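Long-range contact in leucine aminopeptidase (PDB 5GNE), which probably acts as a zinc-dependent aminopeptidase of the M28 family, removing residues from the N-termini of peptides: residues P95-I109 against T362-N375. Residues are numbered along the deposited sequence; the frame is centred on the assembly and turned at random.
Sequences PINHEAQVHSLFEQI and TKLGLAFIVELGLN
Thr362 and Ile109 meet through methyl and methylene groups, CG2 of the threonine 4.1 Å from CG1 of the isoleucine, while the threonine hydroxyl turns back to Met358 O within its own helix. One residue on, Lys363 lays its aliphatic chain over a face of the Phe106 ring. Lys363 CG stands 3.8 Å above the centre of the Phe106 ring and only 4° off the normal, a CH-pi contact; the chain runs on extended beyond CG, so CD and CE also pass along the CD2 side of the ring. Ile109 CD1 packs against Lys363 CG as well, 3.5 Å away. Leu366 sends CD1 to Ile109 CG1 and brings its CB to the edge of the Phe106 ring. At Ala367 the small methyl faces Val102 CG1, and here the backbones come close, with CA atoms of the two residues 5.6 Å apart. Val370 divides its branches: CG1 touches Val102 CG2 and His98 CB, whereas CG2 reaches Leu105 CD1 at 3.5 Å. Glu371 is the polar end of the seam. Its chain bends at chi2 (-73°), folding the carboxylate onto the start of helix 99-106. Glu371 OE1 accepts Asn97 N at 3.0 Å from above the carboxylate plane, and OE2 takes His98 N, the N-cap residue, on its syn lone pair. Tyr301 OH of helix 288-302 also bonds OE2, so this buried carboxylate is held by three hydrogen bonds, which should limit its rotation. Beyond it, Leu374 leaves the helix. Far from the zinc site, this is roughly antiparallel helix packing, the short segments' axes 9.4 Å apart at 145°, that lays short helix 99-106 on the C-terminal helix flanking the mixed sheet of the M28 alpha/beta fold.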
loop_
_atom_site.group_PDB
_atom_site.type_symbol
_atom_site.label_atom_id
_atom_site.label_comp_id
_atom_site.label_asym_id
_atom_site.label_seq_id
_atom_site.Cartn_x
_atom_site.Cartn_y
_atom_site.Cartn_z
ATOM N N PRO A 95 -22.307 3.673 -8.221
ATOM C CA PRO A 95 -22.681 3.906 -9.615
ATOM C C PRO A 95 -21.508 3.678 -10.548
ATOM O O PRO A 95 -20.376 3.956 -10.132
ATOM C CB PRO A 95 -23.077 5.384 -9.648
ATOM C CG PRO A 95 -23.258 5.787 -8.244
ATOM C CD PRO A 95 -22.444 4.878 -7.392
ATOM N N ILE A 96 -21.756 3.096 -11.721
ATOM C CA ILE A 96 -20.782 3.060 -12.816
ATOM C C ILE A 96 -21.397 3.671 -14.115
ATOM O O ILE A 96 -22.140 3.007 -14.821
ATOM C CB ILE A 96 -20.307 1.625 -13.042
ATOM C CG1 ILE A 96 -19.611 1.108 -11.780
ATOM C CG2 ILE A 96 -19.333 1.556 -14.183
ATOM C CD1 ILE A 96 -19.200 -0.352 -11.862
ATOM N N ASN A 97 -21.106 4.932 -14.418
ATOM C CA ASN A 97 -21.921 5.697 -15.376
ATOM C C ASN A 97 -21.131 6.678 -16.256
ATOM O O ASN A 97 -21.679 7.652 -16.790
ATOM C CB ASN A 97 -23.007 6.429 -14.570
ATOM C CG ASN A 97 -22.430 7.169 -13.388
ATOM O OD1 ASN A 97 -21.212 7.133 -13.142
ATOM N ND2 ASN A 97 -23.295 7.763 -12.598
ATOM N N HIS A 98 -19.836 6.439 -16.306
ATOM C CA HIS A 98 -18.823 7.291 -16.897
ATOM C C HIS A 98 -17.969 6.602 -17.955
ATOM O O HIS A 98 -16.754 6.868 -18.055
ATOM C CB HIS A 98 -18.029 7.770 -15.671
ATOM C CG HIS A 98 -18.835 8.676 -14.805
ATOM N ND1 HIS A 98 -18.285 9.564 -13.926
ATOM C CD2 HIS A 98 -20.105 9.121 -14.996
ATOM C CE1 HIS A 98 -19.227 10.311 -13.398
ATOM N NE2 HIS A 98 -20.332 10.123 -14.109
ATOM N N GLU A 99 -18.594 5.800 -18.811
ATOM C CA GLU A 99 -17.854 4.959 -19.745
ATOM C C GLU A 99 -16.996 5.777 -20.712
ATOM O O GLU A 99 -15.853 5.409 -20.996
ATOM C CB GLU A 99 -18.803 4.055 -20.547
ATOM C CG GLU A 99 -18.083 3.331 -21.704
ATOM C CD GLU A 99 -18.844 2.129 -22.268
ATOM O OE1 GLU A 99 -19.773 1.615 -21.596
ATOM O OE2 GLU A 99 -18.449 1.656 -23.359
ATOM N N ALA A 100 -17.513 6.903 -21.201
ATOM C CA ALA A 100 -16.737 7.699 -22.157
ATOM C C ALA A 100 -15.465 8.196 -21.514
ATOM O O ALA A 100 -14.387 8.101 -22.106
ATOM C CB ALA A 100 -17.541 8.843 -22.667
ATOM N N GLN A 101 -15.582 8.722 -20.299
ATOM C CA GLN A 101 -14.406 9.248 -19.624
ATOM C C GLN A 101 -13.393 8.153 -19.303
ATOM O O GLN A 101 -12.192 8.331 -19.516
ATOM C CB GLN A 101 -14.799 10.005 -18.353
ATOM C CG GLN A 101 -15.598 11.299 -18.604
ATOM C CD GLN A 101 -17.097 11.107 -18.713
ATOM O OE1 GLN A 101 -17.600 10.029 -19.047
ATOM N NE2 GLN A 101 -17.825 12.178 -18.446
ATOM N N VAL A 102 -13.879 7.006 -18.843
ATOM C CA VAL A 102 -13.007 5.892 -18.510
ATOM C C VAL A 102 -12.212 5.462 -19.754
ATOM O O VAL A 102 -10.999 5.255 -19.688
ATOM C CB VAL A 102 -13.833 4.713 -17.923
ATOM C CG1 VAL A 102 -12.992 3.443 -17.807
ATOM C CG2 VAL A 102 -14.429 5.112 -16.547
ATOM N N HIS A 103 -12.881 5.334 -20.895
ATOM C CA HIS A 103 -12.161 4.959 -22.107
ATOM C C HIS A 103 -11.182 6.027 -22.575
ATOM O O HIS A 103 -10.095 5.684 -23.012
ATOM C CB HIS A 103 -13.133 4.563 -23.221
ATOM C CG HIS A 103 -13.720 3.197 -23.024
ATOM N ND1 HIS A 103 -14.770 2.945 -22.166
ATOM C CD2 HIS A 103 -13.356 1.992 -23.529
ATOM C CE1 HIS A 103 -15.051 1.654 -22.178
ATOM N NE2 HIS A 103 -14.205 1.053 -22.996
ATOM N N SER A 104 -11.531 7.303 -22.453
ATOM C CA SER A 104 -10.580 8.371 -22.789
ATOM C C SER A 104 -9.315 8.195 -21.988
ATOM O O SER A 104 -8.223 8.339 -22.527
ATOM C CB SER A 104 -11.158 9.763 -22.552
ATOM O OG SER A 104 -12.251 9.989 -23.408
ATOM N N LEU A 105 -9.455 7.886 -20.700
ATOM C CA LEU A 105 -8.267 7.750 -19.861
ATOM C C LEU A 105 -7.470 6.509 -20.223
ATOM O O LEU A 105 -6.234 6.564 -20.212
ATOM C CB LEU A 105 -8.624 7.755 -18.371
ATOM C CG LEU A 105 -9.256 9.085 -17.935
ATOM C CD1 LEU A 105 -9.043 9.275 -16.472
ATOM C CD2 LEU A 105 -8.621 10.269 -18.662
ATOM N N PHE A 106 -8.147 5.394 -20.510
ATOM C CA PHE A 106 -7.447 4.166 -20.961
ATOM C C PHE A 106 -6.535 4.459 -22.153
ATOM O O PHE A 106 -5.370 4.097 -22.152
ATOM C CB PHE A 106 -8.426 3.048 -21.342
ATOM C CG PHE A 106 -9.068 2.369 -20.157
ATOM C CD1 PHE A 106 -8.968 2.932 -18.874
ATOM C CD2 PHE A 106 -9.747 1.156 -20.311
ATOM C CE1 PHE A 106 -9.552 2.319 -17.772
ATOM C CE2 PHE A 106 -10.339 0.515 -19.211
ATOM C CZ PHE A 106 -10.237 1.098 -17.929
ATOM N N GLU A 107 -7.071 5.158 -23.150
ATOM C CA GLU A 107 -6.331 5.461 -24.381
ATOM C C GLU A 107 -5.076 6.302 -24.145
ATOM O O GLU A 107 -4.238 6.430 -25.030
ATOM C CB GLU A 107 -7.248 6.169 -25.388
ATOM C CG GLU A 107 -8.323 5.268 -25.971
ATOM C CD GLU A 107 -9.381 6.036 -26.752
ATOM O OE1 GLU A 107 -9.025 6.708 -27.746
ATOM O OE2 GLU A 107 -10.576 5.955 -26.380
ATOM N N GLN A 108 -4.939 6.870 -22.952
ATOM C CA GLN A 108 -3.746 7.633 -22.632
ATOM C C GLN A 108 -2.726 6.856 -21.811
ATOM O O GLN A 108 -1.663 7.377 -21.493
ATOM C CB GLN A 108 -4.132 8.906 -21.902
ATOM C CG GLN A 108 -5.083 9.749 -22.698
ATOM C CD GLN A 108 -4.884 11.219 -22.439
ATOM O OE1 GLN A 108 -5.429 11.772 -21.480
ATOM N NE2 GLN A 108 -4.070 11.864 -23.277
ATOM N N ILE A 109 -3.023 5.607 -21.474
ATOM C CA ILE A 109 -2.042 4.820 -20.748
ATOM C C ILE A 109 -0.835 4.571 -21.618
ATOM O O ILE A 109 -0.966 4.052 -22.728
ATOM C CB ILE A 109 -2.572 3.464 -20.293
ATOM C CG1 ILE A 109 -3.673 3.647 -19.241
ATOM C CG2 ILE A 109 -1.429 2.617 -19.748
ATOM C CD1 ILE A 109 -4.519 2.375 -19.037
ATOM N N THR A 362 -3.291 -0.501 -13.943
ATOM C CA THR A 362 -3.476 0.917 -14.258
ATOM C C THR A 362 -4.878 1.215 -14.766
ATOM O O THR A 362 -5.501 2.186 -14.329
ATOM C CB THR A 362 -2.443 1.412 -15.304
ATOM O OG1 THR A 362 -1.145 1.034 -14.857
ATOM C CG2 THR A 362 -2.474 2.913 -15.438
ATOM N N LYS A 363 -5.394 0.354 -15.644
ATOM C CA LYS A 363 -6.775 0.503 -16.091
ATOM C C LYS A 363 -7.717 0.491 -14.898
ATOM O O LYS A 363 -8.542 1.409 -14.739
ATOM C CB LYS A 363 -7.159 -0.589 -17.077
ATOM C CG LYS A 363 -6.560 -0.399 -18.457
ATOM C CD LYS A 363 -6.914 -1.524 -19.425
ATOM C CE LYS A 363 -6.448 -1.148 -20.833
ATOM N NZ LYS A 363 -6.454 -2.263 -21.784
ATOM N N LEU A 364 -7.575 -0.524 -14.048
ATOM C CA LEU A 364 -8.436 -0.649 -12.887
ATOM C C LEU A 364 -8.409 0.593 -12.027
ATOM O O LEU A 364 -9.444 1.153 -11.731
ATOM C CB LEU A 364 -8.032 -1.856 -12.051
ATOM C CG LEU A 364 -8.845 -1.986 -10.762
ATOM C CD1 LEU A 364 -10.320 -2.125 -11.064
ATOM C CD2 LEU A 364 -8.341 -3.185 -9.966
ATOM N N GLY A 365 -7.209 1.041 -11.673
ATOM C CA GLY A 365 -7.015 2.281 -10.947
ATOM C C GLY A 365 -7.710 3.492 -11.546
ATOM O O GLY A 365 -8.335 4.293 -10.827
ATOM N N LEU A 366 -7.619 3.638 -12.863
ATOM C CA LEU A 366 -8.201 4.811 -13.515
ATOM C C LEU A 366 -9.730 4.746 -13.547
ATOM O O LEU A 366 -10.390 5.755 -13.341
ATOM C CB LEU A 366 -7.623 4.967 -14.914
ATOM C CG LEU A 366 -6.174 5.480 -14.918
ATOM C CD1 LEU A 366 -5.504 5.437 -16.293
ATOM C CD2 LEU A 366 -6.108 6.882 -14.373
ATOM N N ALA A 367 -10.303 3.570 -13.806
ATOM C CA ALA A 367 -11.760 3.391 -13.701
ATOM C C ALA A 367 -12.240 3.709 -12.266
ATOM O O ALA A 367 -13.260 4.397 -12.042
ATOM C CB ALA A 367 -12.147 1.992 -14.096
ATOM N N PHE A 368 -11.489 3.192 -11.300
ATOM C CA PHE A 368 -11.707 3.494 -9.894
ATOM C C PHE A 368 -11.754 5.003 -9.656
ATOM O O PHE A 368 -12.715 5.530 -9.107
ATOM C CB PHE A 368 -10.602 2.828 -9.086
ATOM C CG PHE A 368 -10.813 2.849 -7.606
ATOM C CD1 PHE A 368 -11.665 1.941 -6.993
ATOM C CD2 PHE A 368 -10.076 3.721 -6.813
ATOM C CE1 PHE A 368 -11.819 1.949 -5.601
ATOM C CE2 PHE A 368 -10.223 3.737 -5.442
ATOM C CZ PHE A 368 -11.091 2.843 -4.831
ATOM N N ILE A 369 -10.717 5.696 -10.110
ATOM C CA ILE A 369 -10.634 7.136 -9.957
ATOM C C ILE A 369 -11.762 7.878 -10.689
ATOM O O ILE A 369 -12.333 8.822 -10.163
ATOM C CB ILE A 369 -9.283 7.653 -10.443
ATOM C CG1 ILE A 369 -8.180 7.275 -9.457
ATOM C CG2 ILE A 369 -9.291 9.156 -10.563
ATOM C CD1 ILE A 369 -6.835 7.697 -9.951
ATOM N N VAL A 370 -12.117 7.448 -11.892
ATOM C CA VAL A 370 -13.160 8.161 -12.631
ATOM C C VAL A 370 -14.527 7.920 -12.006
ATOM O O VAL A 370 -15.291 8.858 -11.766
ATOM C CB VAL A 370 -13.199 7.754 -14.128
ATOM C CG1 VAL A 370 -14.446 8.297 -14.804
ATOM C CG2 VAL A 370 -11.964 8.263 -14.842
ATOM N N GLU A 371 -14.876 6.667 -11.765
ATOM C CA GLU A 371 -16.229 6.418 -11.315
ATOM C C GLU A 371 -16.482 6.916 -9.884
ATOM O O GLU A 371 -17.607 7.326 -9.566
ATOM C CB GLU A 371 -16.578 4.953 -11.475
ATOM C CG GLU A 371 -16.494 4.517 -12.942
ATOM C CD GLU A 371 -17.639 5.043 -13.795
ATOM O OE1 GLU A 371 -18.497 5.772 -13.271
ATOM O OE2 GLU A 371 -17.709 4.711 -14.995
ATOM N N LEU A 372 -15.458 6.914 -9.035
ATOM C CA LEU A 372 -15.592 7.569 -7.730
ATOM C C LEU A 372 -15.404 9.096 -7.837
ATOM O O LEU A 372 -16.112 9.872 -7.177
ATOM C CB LEU A 372 -14.592 6.980 -6.742
ATOM C CG LEU A 372 -14.906 5.577 -6.220
ATOM C CD1 LEU A 372 -13.791 5.074 -5.345
ATOM C CD2 LEU A 372 -16.177 5.632 -5.408
ATOM N N GLY A 373 -14.448 9.513 -8.672
ATOM C CA GLY A 373 -14.053 10.906 -8.819
ATOM C C GLY A 373 -15.128 11.814 -9.389
ATOM O O GLY A 373 -15.152 13.011 -9.125
ATOM N N LEU A 374 -16.017 11.228 -10.184
ATOM C CA LEU A 374 -17.136 11.949 -10.756
ATOM C C LEU A 374 -18.535 11.375 -10.332
ATOM O O LEU A 374 -19.565 11.804 -10.834
ATOM C CB LEU A 374 -16.984 11.901 -12.280
ATOM C CG LEU A 374 -15.695 12.170 -13.042
ATOM C CD1 LEU A 374 -15.850 11.776 -14.516
ATOM C CD2 LEU A 374 -15.382 13.661 -12.949
ATOM N N ASN A 375 -18.558 10.463 -9.361
ATOM C CA ASN A 375 -19.798 9.876 -8.781
ATOM C C ASN A 375 -20.863 9.384 -9.777
ATOM O O ASN A 375 -20.756 8.278 -10.322
ATOM C CB ASN A 375 -20.458 10.866 -7.840
ATOM C CG ASN A 375 -19.499 11.448 -6.849
ATOM O OD1 ASN A 375 -18.436 11.967 -7.203
ATOM N ND2 ASN A 375 -19.875 11.374 -5.586
#